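Local coordinates for putative succinylglutamate desuccinylase / aspartoacylase (Shewanella amazonensis, PDB 3FMC), which probably acts as a zinc-dependent hydrolase of the succinylglutamate desuccinylase/aspartoacylase family, likely cleaving ester bonds, at residues I344-S349 against E357-M362; V301-K306 against A350-G355; T125-F130 against V216-L221; N110-Y115 against A222-S227; V52-M57 against I249-A254. All blocks are in the same frame, centred on the assembly; numbering follows the deposited sequence.

Contact 1 (I344-S349 against E357-M362); sequences ILHFAS and ELYKVM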
# COMPACT_ATOMS: atom_id res chain seq x y z
N ILE C 344 -8.01 13.03 -23.01
CA ILE C 344 -7.93 14.03 -21.93
C ILE C 344 -6.84 13.68 -20.93
O ILE C 344 -6.08 14.53 -20.43
CB ILE C 344 -9.32 14.17 -21.21
CG1 ILE C 344 -10.39 14.68 -22.19
CG2 ILE C 344 -9.23 15.05 -19.97
CD1 ILE C 344 -10.01 15.99 -22.93
N LEU C 345 -6.73 12.39 -20.64
CA LEU C 345 -5.79 11.95 -19.61
C LEU C 345 -5.41 10.50 -19.89
O LEU C 345 -6.14 9.77 -20.58
CB LEU C 345 -6.45 12.10 -18.21
CG LEU C 345 -7.76 11.35 -17.93
CD1 LEU C 345 -7.47 9.87 -17.48
CD2 LEU C 345 -8.69 11.97 -16.89
N HIS C 346 -4.27 10.12 -19.35
CA HIS C 346 -3.80 8.75 -19.43
C HIS C 346 -3.17 8.32 -18.10
O HIS C 346 -2.79 9.13 -17.24
CB HIS C 346 -2.86 8.52 -20.65
CG HIS C 346 -1.49 9.12 -20.55
ND1 HIS C 346 -0.54 8.72 -19.62
CD2 HIS C 346 -0.87 10.04 -21.34
CE1 HIS C 346 0.58 9.39 -19.82
NE2 HIS C 346 0.43 10.17 -20.88
N PHE C 347 -2.99 7.01 -18.01
CA PHE C 347 -2.46 6.35 -16.82
C PHE C 347 -1.09 6.89 -16.52
O PHE C 347 -0.26 7.11 -17.42
CB PHE C 347 -2.46 4.84 -17.08
CG PHE C 347 -2.20 4.00 -15.86
CD1 PHE C 347 -3.05 4.03 -14.78
CD2 PHE C 347 -1.16 3.06 -15.88
CE1 PHE C 347 -2.84 3.18 -13.69
CE2 PHE C 347 -0.95 2.22 -14.81
CZ PHE C 347 -1.79 2.29 -13.71
N ALA C 348 -0.81 7.04 -15.22
CA ALA C 348 0.44 7.66 -14.74
C ALA C 348 1.65 6.76 -14.67
O ALA C 348 2.74 7.23 -14.33
CB ALA C 348 0.18 8.31 -13.37
N SER C 349 1.47 5.47 -14.96
CA SER C 349 2.53 4.49 -14.90
C SER C 349 2.68 3.84 -16.31
O SER C 349 1.76 3.89 -17.12
CB SER C 349 2.18 3.42 -13.85
OG SER C 349 2.93 2.25 -14.06
N GLU C 357 -6.92 1.01 -16.91
CA GLU C 357 -7.48 2.11 -17.70
C GLU C 357 -6.33 2.93 -18.27
O GLU C 357 -5.59 3.60 -17.54
CB GLU C 357 -8.39 2.96 -16.86
CG GLU C 357 -9.10 4.10 -17.64
CD GLU C 357 -9.73 5.11 -16.70
OE1 GLU C 357 -10.79 4.83 -16.07
OE2 GLU C 357 -9.17 6.20 -16.60
N LEU C 358 -6.18 2.88 -19.58
CA LEU C 358 -5.09 3.58 -20.26
C LEU C 358 -5.39 5.06 -20.52
O LEU C 358 -4.55 5.89 -20.23
CB LEU C 358 -4.71 2.90 -21.59
CG LEU C 358 -3.79 1.70 -21.54
CD1 LEU C 358 -3.78 1.02 -22.93
CD2 LEU C 358 -2.35 2.10 -21.09
N TYR C 359 -6.56 5.37 -21.04
CA TYR C 359 -6.95 6.74 -21.32
C TYR C 359 -8.41 6.98 -21.07
O TYR C 359 -9.18 6.03 -21.06
CB TYR C 359 -6.74 7.07 -22.82
CG TYR C 359 -5.34 7.43 -23.33
CD1 TYR C 359 -4.40 6.44 -23.61
CD2 TYR C 359 -4.99 8.74 -23.62
CE1 TYR C 359 -3.14 6.73 -24.09
CE2 TYR C 359 -3.76 9.05 -24.14
CZ TYR C 359 -2.83 8.06 -24.39
OH TYR C 359 -1.59 8.35 -24.88
N LYS C 360 -8.77 8.24 -20.82
CA LYS C 360 -10.15 8.72 -20.94
C LYS C 360 -10.14 9.69 -22.15
O LYS C 360 -9.25 10.54 -22.30
CB LYS C 360 -10.69 9.34 -19.69
CG LYS C 360 -10.93 8.31 -18.58
CD LYS C 360 -11.62 9.01 -17.43
CE LYS C 360 -11.78 8.15 -16.29
NZ LYS C 360 -12.64 8.91 -15.35
N VAL C 361 -11.13 9.50 -23.02
CA VAL C 361 -11.23 10.18 -24.29
C VAL C 361 -12.59 10.80 -24.53
O VAL C 361 -13.61 10.14 -24.40
CB VAL C 361 -10.95 9.15 -25.44
CG1 VAL C 361 -11.00 9.83 -26.83
CG2 VAL C 361 -9.62 8.47 -25.21
N MSE C 362 -12.64 12.12 -24.83
CA MSE C 362 -13.91 12.73 -25.21
C MSE C 362 -14.15 12.41 -26.68
O MSE C 362 -13.23 12.56 -27.50
CB MSE C 362 -13.88 14.26 -25.05
CG MSE C 362 -13.71 14.66 -23.64
SE MSE C 362 -13.87 16.61 -23.44
CE MSE C 362 -13.47 16.76 -21.55
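Ile344 meets Met362, present as selenomethionine, at a slant: CG1 of Ile344 lies 3.6 Å from CG of Met362, and CD1 of Ile344 is 3.9 Å from SE. Ile344 N donates to Lys360 O (2.9 Å). Leu345 receives Lys360 N on its own O (3.1 Å), and the two side chains run side by side in the same direction, with Leu345 CD1 3.9 Å from Lys360 CB. On the reverse face His346 CB sits over the centre of the Tyr359 ring, 3.5 Å from the centroid, while Tyr359 OH bonds to O of Gly305. An alanine in place of Tyr359 would probably leave a gap beneath His346 CB and take from the Gly305 carbonyl its hydroxyl partner. Because Ile344 and Leu345 both face Lys360, the antiparallel pairing of strands 341-346 and 357-363 carries a classic beta bulge.

Contact 2 (V301-K306 against A350-G355); sequences VEYLGK and ASVHQG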
# COMPACT_ATOMS: atom_id res chain seq x y z
N VAL C 301 4.14 0.41 -21.65
CA VAL C 301 3.54 1.39 -22.53
C VAL C 301 4.32 2.66 -22.76
O VAL C 301 4.80 3.30 -21.81
CB VAL C 301 2.16 1.79 -21.89
CG1 VAL C 301 1.41 2.79 -22.76
CG2 VAL C 301 1.28 0.53 -21.64
N GLU C 302 4.44 3.00 -24.03
CA GLU C 302 4.97 4.29 -24.47
C GLU C 302 3.73 5.06 -24.94
O GLU C 302 3.06 4.65 -25.88
CB GLU C 302 5.99 4.12 -25.59
CG GLU C 302 6.56 5.40 -26.09
CD GLU C 302 7.62 5.17 -27.18
OE1 GLU C 302 7.36 4.39 -28.13
OE2 GLU C 302 8.66 5.81 -27.07
N TYR C 303 3.40 6.17 -24.29
CA TYR C 303 2.15 6.90 -24.59
C TYR C 303 2.42 7.76 -25.82
O TYR C 303 3.33 8.57 -25.82
CB TYR C 303 1.71 7.79 -23.37
CG TYR C 303 1.28 6.91 -22.24
CD1 TYR C 303 -0.01 6.39 -22.19
CD2 TYR C 303 2.18 6.51 -21.26
CE1 TYR C 303 -0.41 5.53 -21.18
CE2 TYR C 303 1.79 5.63 -20.24
CZ TYR C 303 0.50 5.15 -20.21
OH TYR C 303 0.12 4.23 -19.25
N LEU C 304 1.61 7.58 -26.86
CA LEU C 304 1.75 8.39 -28.10
C LEU C 304 0.70 9.47 -28.22
O LEU C 304 0.99 10.56 -28.71
CB LEU C 304 1.71 7.47 -29.31
CG LEU C 304 2.71 6.31 -29.34
CD1 LEU C 304 2.44 5.34 -30.49
CD2 LEU C 304 4.14 6.80 -29.32
N GLY C 305 -0.52 9.20 -27.79
CA GLY C 305 -1.62 10.18 -27.86
C GLY C 305 -1.36 11.23 -26.82
O GLY C 305 -1.30 10.92 -25.63
N LYS C 306 -1.19 12.49 -27.25
CA LYS C 306 -0.88 13.57 -26.31
C LYS C 306 -2.18 14.15 -25.75
O LYS C 306 -3.14 14.37 -26.47
CB LYS C 306 -0.04 14.67 -26.97
CG LYS C 306 1.28 14.10 -27.52
CD LYS C 306 2.26 13.72 -26.42
CE LYS C 306 3.49 13.06 -26.95
NZ LYS C 306 4.56 13.03 -25.91
N ALA C 350 3.87 3.32 -16.59
CA ALA C 350 4.18 2.73 -17.89
C ALA C 350 3.90 1.22 -17.94
O ALA C 350 4.14 0.57 -18.96
CB ALA C 350 5.65 3.01 -18.26
N SER C 351 3.47 0.64 -16.83
CA SER C 351 3.25 -0.81 -16.81
C SER C 351 1.81 -1.09 -16.44
O SER C 351 1.28 -0.61 -15.42
CB SER C 351 4.25 -1.48 -15.89
OG SER C 351 4.19 -0.93 -14.62
N VAL C 352 1.15 -1.82 -17.32
CA VAL C 352 -0.24 -2.12 -17.19
C VAL C 352 -0.54 -3.62 -17.26
O VAL C 352 0.17 -4.39 -17.90
CB VAL C 352 -1.10 -1.38 -18.29
CG1 VAL C 352 -0.91 0.13 -18.17
CG2 VAL C 352 -0.81 -1.86 -19.76
N HIS C 353 -1.61 -3.99 -16.58
CA HIS C 353 -2.18 -5.32 -16.65
C HIS C 353 -3.31 -5.23 -17.68
O HIS C 353 -3.79 -4.13 -18.05
CB HIS C 353 -2.76 -5.72 -15.26
CG HIS C 353 -1.76 -5.65 -14.13
ND1 HIS C 353 -0.47 -6.14 -14.22
CD2 HIS C 353 -1.90 -5.19 -12.86
CE1 HIS C 353 0.15 -5.93 -13.07
NE2 HIS C 353 -0.70 -5.37 -12.22
N GLN C 354 -3.77 -6.38 -18.18
CA GLN C 354 -4.95 -6.33 -19.02
C GLN C 354 -6.08 -5.66 -18.20
O GLN C 354 -6.28 -5.96 -17.01
CB GLN C 354 -5.38 -7.73 -19.44
CG GLN C 354 -6.51 -7.71 -20.43
CD GLN C 354 -7.00 -9.07 -20.78
OE1 GLN C 354 -7.10 -9.95 -19.94
NE2 GLN C 354 -7.34 -9.26 -22.04
N GLY C 355 -6.77 -4.72 -18.81
CA GLY C 355 -7.86 -4.02 -18.18
C GLY C 355 -7.50 -2.73 -17.46
O GLY C 355 -8.38 -1.98 -17.12
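Val301 and Ala350 make the backbone meeting, with CA atoms 4.9 Å apart: Val301 N donates to O of Ala350 over 2.7 Å at an N-H...O angle of 153°. It is the one hydrogen bond between 301-306 and 350-355, which diverge beyond it; a backbone hydrogen bond between Val352 and Gly299 continues the pairing. The CB of Ala350 rests 3.7 Å from O of Val301. Val301 turns its side chain toward the partner, and with CG1 anti to the backbone N (chi1 -178°) it is left with CG2 to meet Val352 CG2 at 3.7 Å, the two valines crossing at about a right angle. CG1 of Val301 goes to another use, lying 3.5 Å above the plane of the Tyr303 ring and over its centre. The hydroxyl end of that ring comes near Val352, with Tyr303 OH 4.4 Å from Val352 CG1, and the hydroxyl itself bonds to O of Ser349. Leu358 packs against Val301, Tyr303 and Val352 together, while Glu247 of the second subunit takes the N of Ala350. The arrangement is one border, within this chain, of a four-stranded antiparallel sheet, in which the short strand 351-352 flanks strand 299-303.

Contact 3 (T125-F130 against V216-L221); sequences TLITAF and VPWWTL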
# COMPACT_ATOMS: atom_id res chain seq x y z
N THR C 125 -37.53 33.85 -0.11
CA THR C 125 -37.80 33.17 1.14
C THR C 125 -37.79 31.65 0.93
O THR C 125 -37.36 30.91 1.81
CB THR C 125 -39.14 33.65 1.73
OG1 THR C 125 -39.05 35.06 1.94
CG2 THR C 125 -39.43 32.99 3.03
N LEU C 126 -38.28 31.20 -0.22
CA LEU C 126 -38.30 29.77 -0.56
C LEU C 126 -36.84 29.26 -0.65
O LEU C 126 -36.50 28.22 -0.09
CB LEU C 126 -39.08 29.54 -1.85
CG LEU C 126 -39.37 28.10 -2.30
CD1 LEU C 126 -40.58 28.07 -3.26
CD2 LEU C 126 -38.15 27.46 -2.95
N ILE C 127 -35.99 30.04 -1.29
CA ILE C 127 -34.57 29.72 -1.50
C ILE C 127 -33.82 29.66 -0.17
O ILE C 127 -33.03 28.74 0.08
CB ILE C 127 -33.91 30.73 -2.50
CG1 ILE C 127 -34.52 30.55 -3.89
CG2 ILE C 127 -32.36 30.57 -2.58
CD1 ILE C 127 -34.13 31.70 -4.84
N THR C 128 -34.05 30.63 0.69
CA THR C 128 -33.44 30.64 2.01
C THR C 128 -33.86 29.40 2.80
O THR C 128 -33.05 28.77 3.47
CB THR C 128 -33.81 31.96 2.75
OG1 THR C 128 -33.24 33.05 2.04
CG2 THR C 128 -33.30 31.97 4.19
N ALA C 129 -35.14 29.04 2.69
CA ALA C 129 -35.67 27.88 3.41
C ALA C 129 -35.04 26.58 2.90
O ALA C 129 -34.75 25.67 3.69
CB ALA C 129 -37.18 27.83 3.26
N PHE C 130 -34.84 26.49 1.58
CA PHE C 130 -34.30 25.29 0.96
C PHE C 130 -32.86 25.10 1.40
O PHE C 130 -32.49 23.98 1.76
CB PHE C 130 -34.41 25.34 -0.57
CG PHE C 130 -34.19 24.01 -1.24
CD1 PHE C 130 -35.14 23.00 -1.15
CD2 PHE C 130 -33.06 23.78 -2.01
CE1 PHE C 130 -34.95 21.78 -1.79
CE2 PHE C 130 -32.89 22.59 -2.66
CZ PHE C 130 -33.84 21.58 -2.54
N VAL C 216 -27.48 19.01 -7.46
CA VAL C 216 -28.67 18.20 -7.69
C VAL C 216 -29.90 18.69 -6.91
O VAL C 216 -31.01 18.72 -7.48
CB VAL C 216 -28.42 16.66 -7.50
CG1 VAL C 216 -29.72 15.88 -7.46
CG2 VAL C 216 -27.54 16.12 -8.62
N PRO C 217 -29.75 19.04 -5.61
CA PRO C 217 -31.02 19.43 -4.96
C PRO C 217 -31.68 20.64 -5.62
O PRO C 217 -32.91 20.70 -5.78
CB PRO C 217 -30.60 19.78 -3.51
CG PRO C 217 -29.26 19.14 -3.31
CD PRO C 217 -28.61 19.09 -4.67
N TRP C 218 -30.84 21.60 -5.98
CA TRP C 218 -31.33 22.86 -6.61
C TRP C 218 -31.88 22.69 -8.02
O TRP C 218 -32.84 23.42 -8.40
CB TRP C 218 -30.27 23.91 -6.60
CG TRP C 218 -29.82 24.29 -5.23
CD1 TRP C 218 -28.72 23.84 -4.59
CD2 TRP C 218 -30.43 25.25 -4.35
NE1 TRP C 218 -28.62 24.43 -3.35
CE2 TRP C 218 -29.65 25.30 -3.18
CE3 TRP C 218 -31.58 26.05 -4.44
CZ2 TRP C 218 -29.96 26.15 -2.09
CZ3 TRP C 218 -31.90 26.88 -3.34
CH2 TRP C 218 -31.09 26.92 -2.20
N TRP C 219 -31.26 21.79 -8.79
CA TRP C 219 -31.67 21.54 -10.18
C TRP C 219 -33.01 20.82 -10.12
O TRP C 219 -33.94 21.14 -10.87
CB TRP C 219 -30.66 20.65 -10.88
CG TRP C 219 -30.69 20.66 -12.39
CD1 TRP C 219 -31.71 21.09 -13.21
CD2 TRP C 219 -29.67 20.17 -13.25
NE1 TRP C 219 -31.38 20.91 -14.52
CE2 TRP C 219 -30.13 20.34 -14.58
CE3 TRP C 219 -28.40 19.59 -13.04
CZ2 TRP C 219 -29.35 19.98 -15.69
CZ3 TRP C 219 -27.65 19.23 -14.14
CH2 TRP C 219 -28.14 19.42 -15.45
N THR C 220 -33.10 19.81 -9.24
CA THR C 220 -34.35 19.08 -9.05
C THR C 220 -35.48 20.01 -8.58
O THR C 220 -36.61 19.87 -9.04
CB THR C 220 -34.13 17.94 -8.05
OG1 THR C 220 -33.14 17.04 -8.59
CG2 THR C 220 -35.43 17.20 -7.82
N LEU C 221 -35.18 20.93 -7.67
CA LEU C 221 -36.15 21.90 -7.18
C LEU C 221 -36.64 22.79 -8.33
O LEU C 221 -37.83 23.07 -8.41
CB LEU C 221 -35.53 22.81 -6.10
CG LEU C 221 -36.42 23.93 -5.53
CD1 LEU C 221 -37.55 23.28 -4.72
CD2 LEU C 221 -35.63 24.90 -4.68
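Phe130 puts its ring edge against Trp218 and one face against Leu221. Its CD2 edge is turned to one face of the indole, offset toward the rim, in a T-shaped (edge-to-face) pair with the six-membered ring: the centroids are 4.8 Å apart and the planes stand at 71°. The Phe130 face takes Leu221 CD2, which is 3.8 Å from the centroid and close to the ring normal; these two side chains reach toward each other tip to tip. With CG anti to its backbone N (chi1 -165°), Phe130 points CG toward helix 210-227. The far end of the ring meets Pro217, with CZ 3.5 Å from O and CE2 3.7 Å from CB. Ile127 holds the outer rim of the indole: CG2 lies 3.8 Å from Trp218 CZ3, and the carbonyl O approaches CH2 (3.5 Å) at the edge, near the ring plane. Leu126 adds CD2, 4.0 Å from Leu221 CD2. The short helical segments run 12.2 Å apart at 144°, a wide spacing bridged by Phe130, Trp218 and the leucine and isoleucine side chains. Trp114 of helix 111-118 packs edge-to-face on Phe130, while Leu134 of helix 123-142 meets Pro217 and Trp218, so helices 111-118, 123-142 and 210-227 share this apolar junction.

Contact 4 (N110-Y115 against A222-S227); sequences NIEVWY and AEVASS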
# COMPACT_ATOMS: atom_id res chain seq x y z
N ASN C 110 -38.23 14.23 -0.12
CA ASN C 110 -39.05 14.37 -1.34
C ASN C 110 -39.18 15.85 -1.66
O ASN C 110 -39.78 16.61 -0.89
CB ASN C 110 -40.40 13.66 -1.16
CG ASN C 110 -41.27 13.75 -2.40
OD1 ASN C 110 -41.37 14.78 -3.04
ND2 ASN C 110 -41.92 12.64 -2.75
N ILE C 111 -38.59 16.26 -2.78
CA ILE C 111 -38.54 17.67 -3.17
C ILE C 111 -39.90 18.16 -3.67
O ILE C 111 -40.28 19.31 -3.42
CB ILE C 111 -37.37 17.94 -4.17
CG1 ILE C 111 -36.04 17.74 -3.43
CG2 ILE C 111 -37.45 19.37 -4.75
CD1 ILE C 111 -34.77 17.73 -4.31
N GLU C 112 -40.62 17.30 -4.35
CA GLU C 112 -41.99 17.64 -4.77
C GLU C 112 -42.80 18.03 -3.52
O GLU C 112 -43.39 19.09 -3.49
CB GLU C 112 -42.63 16.50 -5.56
CG GLU C 112 -44.10 16.76 -5.97
CD GLU C 112 -44.29 18.09 -6.75
OE1 GLU C 112 -43.61 18.27 -7.79
OE2 GLU C 112 -45.11 18.94 -6.31
N VAL C 113 -42.78 17.19 -2.48
CA VAL C 113 -43.50 17.49 -1.23
C VAL C 113 -42.95 18.71 -0.54
O VAL C 113 -43.69 19.55 -0.07
CB VAL C 113 -43.49 16.25 -0.25
CG1 VAL C 113 -44.04 16.62 1.14
CG2 VAL C 113 -44.29 15.10 -0.87
N TRP C 114 -41.62 18.85 -0.49
CA TRP C 114 -41.04 20.03 0.12
C TRP C 114 -41.52 21.27 -0.65
O TRP C 114 -41.88 22.29 -0.05
CB TRP C 114 -39.50 19.97 0.07
CG TRP C 114 -38.85 21.07 0.83
CD1 TRP C 114 -38.32 20.97 2.09
CD2 TRP C 114 -38.62 22.43 0.40
NE1 TRP C 114 -37.77 22.17 2.45
CE2 TRP C 114 -37.96 23.09 1.45
CE3 TRP C 114 -38.92 23.16 -0.78
CZ2 TRP C 114 -37.59 24.43 1.38
CZ3 TRP C 114 -38.55 24.49 -0.85
CH2 TRP C 114 -37.89 25.12 0.23
N TYR C 115 -41.49 21.18 -1.98
CA TYR C 115 -41.94 22.32 -2.79
C TYR C 115 -43.39 22.69 -2.47
O TYR C 115 -43.70 23.86 -2.21
CB TYR C 115 -41.78 22.05 -4.28
CG TYR C 115 -42.32 23.19 -5.10
CD1 TYR C 115 -41.59 24.36 -5.23
CD2 TYR C 115 -43.56 23.09 -5.73
CE1 TYR C 115 -42.10 25.44 -5.97
CE2 TYR C 115 -44.08 24.15 -6.46
CZ TYR C 115 -43.34 25.32 -6.59
OH TYR C 115 -43.81 26.38 -7.34
N ALA C 222 -35.73 23.23 -9.20
CA ALA C 222 -36.07 24.09 -10.34
C ALA C 222 -36.98 23.31 -11.28
O ALA C 222 -37.96 23.88 -11.82
CB ALA C 222 -34.79 24.53 -11.07
N GLU C 223 -36.69 22.02 -11.45
CA GLU C 223 -37.51 21.11 -12.30
C GLU C 223 -38.91 20.99 -11.75
O GLU C 223 -39.91 21.08 -12.49
CB GLU C 223 -36.88 19.70 -12.38
CG GLU C 223 -35.59 19.64 -13.19
CD GLU C 223 -34.92 18.26 -13.17
OE1 GLU C 223 -35.32 17.37 -12.36
OE2 GLU C 223 -33.97 18.08 -13.97
N VAL C 224 -39.00 20.74 -10.45
CA VAL C 224 -40.29 20.64 -9.76
C VAL C 224 -41.08 21.94 -9.90
O VAL C 224 -42.24 21.90 -10.21
CB VAL C 224 -40.12 20.24 -8.29
CG1 VAL C 224 -41.43 20.46 -7.49
CG2 VAL C 224 -39.60 18.76 -8.22
N ALA C 225 -40.45 23.08 -9.63
CA ALA C 225 -41.13 24.39 -9.74
C ALA C 225 -41.65 24.61 -11.19
O ALA C 225 -42.81 25.02 -11.41
CB ALA C 225 -40.20 25.52 -9.28
N SER C 226 -40.80 24.31 -12.19
CA SER C 226 -41.18 24.45 -13.62
C SER C 226 -42.34 23.53 -14.02
O SER C 226 -43.17 23.88 -14.87
CB SER C 226 -39.99 24.16 -14.55
OG SER C 226 -38.99 25.14 -14.33
N SER C 227 -42.39 22.33 -13.45
CA SER C 227 -43.50 21.44 -13.72
C SER C 227 -44.82 22.09 -13.25
O SER C 227 -45.89 21.73 -13.76
CB SER C 227 -43.30 20.05 -13.07
OG SER C 227 -43.55 20.13 -11.68
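Val224 is the first residue of 222-227 to meet 110-115, and it touches three side chains there. Its CG1, anti to the backbone N (chi1 167°), packs 3.6 Å from CB of Tyr115, the two side chains sliding past each other in opposite directions. The same methyl is approached tightly by Glu112 OE1, at 3.1 Å; a bend at chi2 (54°) turns the CD of Glu112 back toward it. CG2 faces Ile111 CG2 at 4.1 Å. Ala225 comes next, its CA above one face of the Tyr115 ring, 4.2 Å from the centroid and offset toward the rim, and its CB 3.8 Å from CE1. Farther on, Ser227 spends its hydroxyl on its own helix, OG donating to Val224 O (2.6 Å), an oxygen that also meets ND1 of His228. In the first segment, Asn110 caps the helix that carries Ile111, Glu112 and Tyr115: OD1 accepts from Val113 N (2.8 Å). The segment axes approach to 9.6 Å at 61°. Methyl groups and a ring face do most of the joining; Glu112 OE1 lies against a methyl, while OE2 bonds to Gln116, and cohesion therefore rests mainly on apolar packing.

Contact 5 (V52-M57 against I249-A254); sequences VIYQLM and IDLDDA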
# COMPACT_ATOMS: atom_id res chain seq x y z
N VAL C 52 -3.35 26.86 -7.12
CA VAL C 52 -4.41 27.70 -7.74
C VAL C 52 -5.08 28.61 -6.69
O VAL C 52 -5.31 29.82 -6.92
CB VAL C 52 -5.42 26.88 -8.59
CG1 VAL C 52 -6.55 27.78 -9.10
CG2 VAL C 52 -4.71 26.15 -9.77
N ILE C 53 -5.40 28.04 -5.53
CA ILE C 53 -6.00 28.81 -4.44
C ILE C 53 -5.02 29.89 -3.98
O ILE C 53 -5.39 31.07 -3.77
CB ILE C 53 -6.49 27.89 -3.29
CG1 ILE C 53 -7.76 27.13 -3.73
CG2 ILE C 53 -6.74 28.66 -2.00
CD1 ILE C 53 -8.38 26.18 -2.66
N TYR C 54 -3.75 29.52 -3.87
CA TYR C 54 -2.72 30.46 -3.47
C TYR C 54 -2.72 31.68 -4.44
O TYR C 54 -2.80 32.82 -4.02
CB TYR C 54 -1.36 29.78 -3.51
CG TYR C 54 -0.21 30.72 -3.30
CD1 TYR C 54 0.08 31.20 -2.01
CD2 TYR C 54 0.59 31.13 -4.35
CE1 TYR C 54 1.11 32.06 -1.80
CE2 TYR C 54 1.63 32.00 -4.14
CZ TYR C 54 1.88 32.47 -2.86
OH TYR C 54 2.93 33.31 -2.64
N GLN C 55 -2.58 31.41 -5.72
CA GLN C 55 -2.50 32.49 -6.71
C GLN C 55 -3.79 33.30 -6.73
O GLN C 55 -3.72 34.53 -6.88
CB GLN C 55 -2.19 31.96 -8.11
CG GLN C 55 -0.80 31.30 -8.27
CD GLN C 55 0.33 32.27 -8.27
OE1 GLN C 55 0.24 33.30 -7.63
NE2 GLN C 55 1.41 31.92 -8.90
N LEU C 56 -4.94 32.65 -6.59
CA LEU C 56 -6.21 33.34 -6.61
C LEU C 56 -6.28 34.30 -5.41
O LEU C 56 -6.68 35.47 -5.55
CB LEU C 56 -7.38 32.36 -6.61
CG LEU C 56 -8.81 32.93 -6.74
CD1 LEU C 56 -8.95 33.77 -8.07
CD2 LEU C 56 -9.84 31.78 -6.67
N MSE C 57 -5.89 33.82 -4.23
CA MSE C 57 -5.93 34.70 -3.08
C MSE C 57 -4.98 35.90 -3.25
O MSE C 57 -5.32 37.02 -2.86
CB MSE C 57 -5.62 33.92 -1.80
CG MSE C 57 -6.73 32.98 -1.47
SE MSE C 57 -6.54 32.08 0.28
CE MSE C 57 -4.82 31.34 0.14
N ILE C 249 3.27 20.77 -8.60
CA ILE C 249 2.97 22.17 -8.26
C ILE C 249 3.68 22.96 -9.36
O ILE C 249 4.85 22.72 -9.63
CB ILE C 249 3.57 22.58 -6.92
CG1 ILE C 249 2.85 21.83 -5.78
CG2 ILE C 249 3.49 24.13 -6.70
CD1 ILE C 249 1.33 22.13 -5.61
N ASP C 250 2.92 23.81 -10.05
CA ASP C 250 3.47 24.70 -11.09
C ASP C 250 2.80 26.05 -10.87
O ASP C 250 1.67 26.29 -11.26
CB ASP C 250 3.24 24.13 -12.48
CG ASP C 250 3.77 25.02 -13.58
OD1 ASP C 250 3.90 26.23 -13.38
OD2 ASP C 250 4.05 24.50 -14.66
N LEU C 251 3.50 26.93 -10.18
CA LEU C 251 2.93 28.24 -9.80
C LEU C 251 2.55 29.11 -11.00
O LEU C 251 1.48 29.71 -11.02
CB LEU C 251 3.84 28.96 -8.81
CG LEU C 251 3.84 28.35 -7.41
CD1 LEU C 251 5.02 28.89 -6.59
CD2 LEU C 251 2.53 28.64 -6.77
N ASP C 252 3.37 29.11 -12.04
CA ASP C 252 3.01 29.89 -13.23
C ASP C 252 1.75 29.36 -13.88
O ASP C 252 0.87 30.13 -14.31
CB ASP C 252 4.12 29.84 -14.28
CG ASP C 252 5.31 30.68 -13.92
OD1 ASP C 252 5.19 31.54 -13.03
OD2 ASP C 252 6.36 30.47 -14.54
N ASP C 253 1.66 28.03 -14.00
CA ASP C 253 0.46 27.46 -14.60
C ASP C 253 -0.78 27.74 -13.73
O ASP C 253 -1.86 28.04 -14.23
CB ASP C 253 0.67 25.95 -14.82
CG ASP C 253 -0.27 25.38 -15.86
OD1 ASP C 253 -0.57 26.10 -16.83
OD2 ASP C 253 -0.64 24.19 -15.73
N ALA C 254 -0.62 27.66 -12.41
CA ALA C 254 -1.70 27.95 -11.45
C ALA C 254 -2.20 29.42 -11.57
O ALA C 254 -3.38 29.71 -11.35
CB ALA C 254 -1.22 27.65 -10.02
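Gln55, which meets Leu251 and Ala254, holds CG anti to its carbonyl carbon (chi1 -65°) and bends at chi2 (-73°), carrying CD round toward the first turn of helix 251-267. Its NE2 donates to O of Leu251 over 3.1 Å; the carbonyl O lies near the amide plane of Gln55, but the donor stands well above the carbonyl plane of Leu251. CG of the same side chain comes 4.0 Å from C of Ala254. The small CB of Ala254 lets the backbones close in: Val52 CA and Ala254 CA are 4.6 Å apart, and that CB is 3.7 Å from Val52 N and 3.8 Å from Val52 CG2. Leu251 turns CD2 to Tyr54 CD2, 4.0 Å away. An alanine in place of Gln55 would probably leave the Leu251 carbonyl without this side-chain donor and open a gap beside Ala254. Asp250 stands at the N-cap, OD1 accepting from Asp253 N (2.9 Å), and Glu302 of the second subunit takes the N of Leu251. The whole is a tight helix-to-helix approach at a capped helix start, joining helices 48-60 and 251-267 in the catalytic domain of this zinc-dependent hydrolase family.

Contacts 3, 4 and 5 join helices of the catalytic domain, whereas contacts 1 and 2 pair strands in the later part of the chain. Contacts 3 and 4 share helix 210-227 and touch through Trp114 and Ile111, their centres 9 Å apart; contact 3 is buried and aromatic, contact 4 only partly buried, with a partly exposed carboxylate against a methyl. Contacts 1 and 2 also adjoin, through two tyrosine hydroxyls that bond to backbone carbonyls of the other contact, and both rest on backbone bonds, three and one respectively. Contact 5, also buried, adds a side-chain amide bond to its apolar packing. Contacts 1, 2 and 5 all touch the second subunit; no other chain reaches contacts 3 and 4.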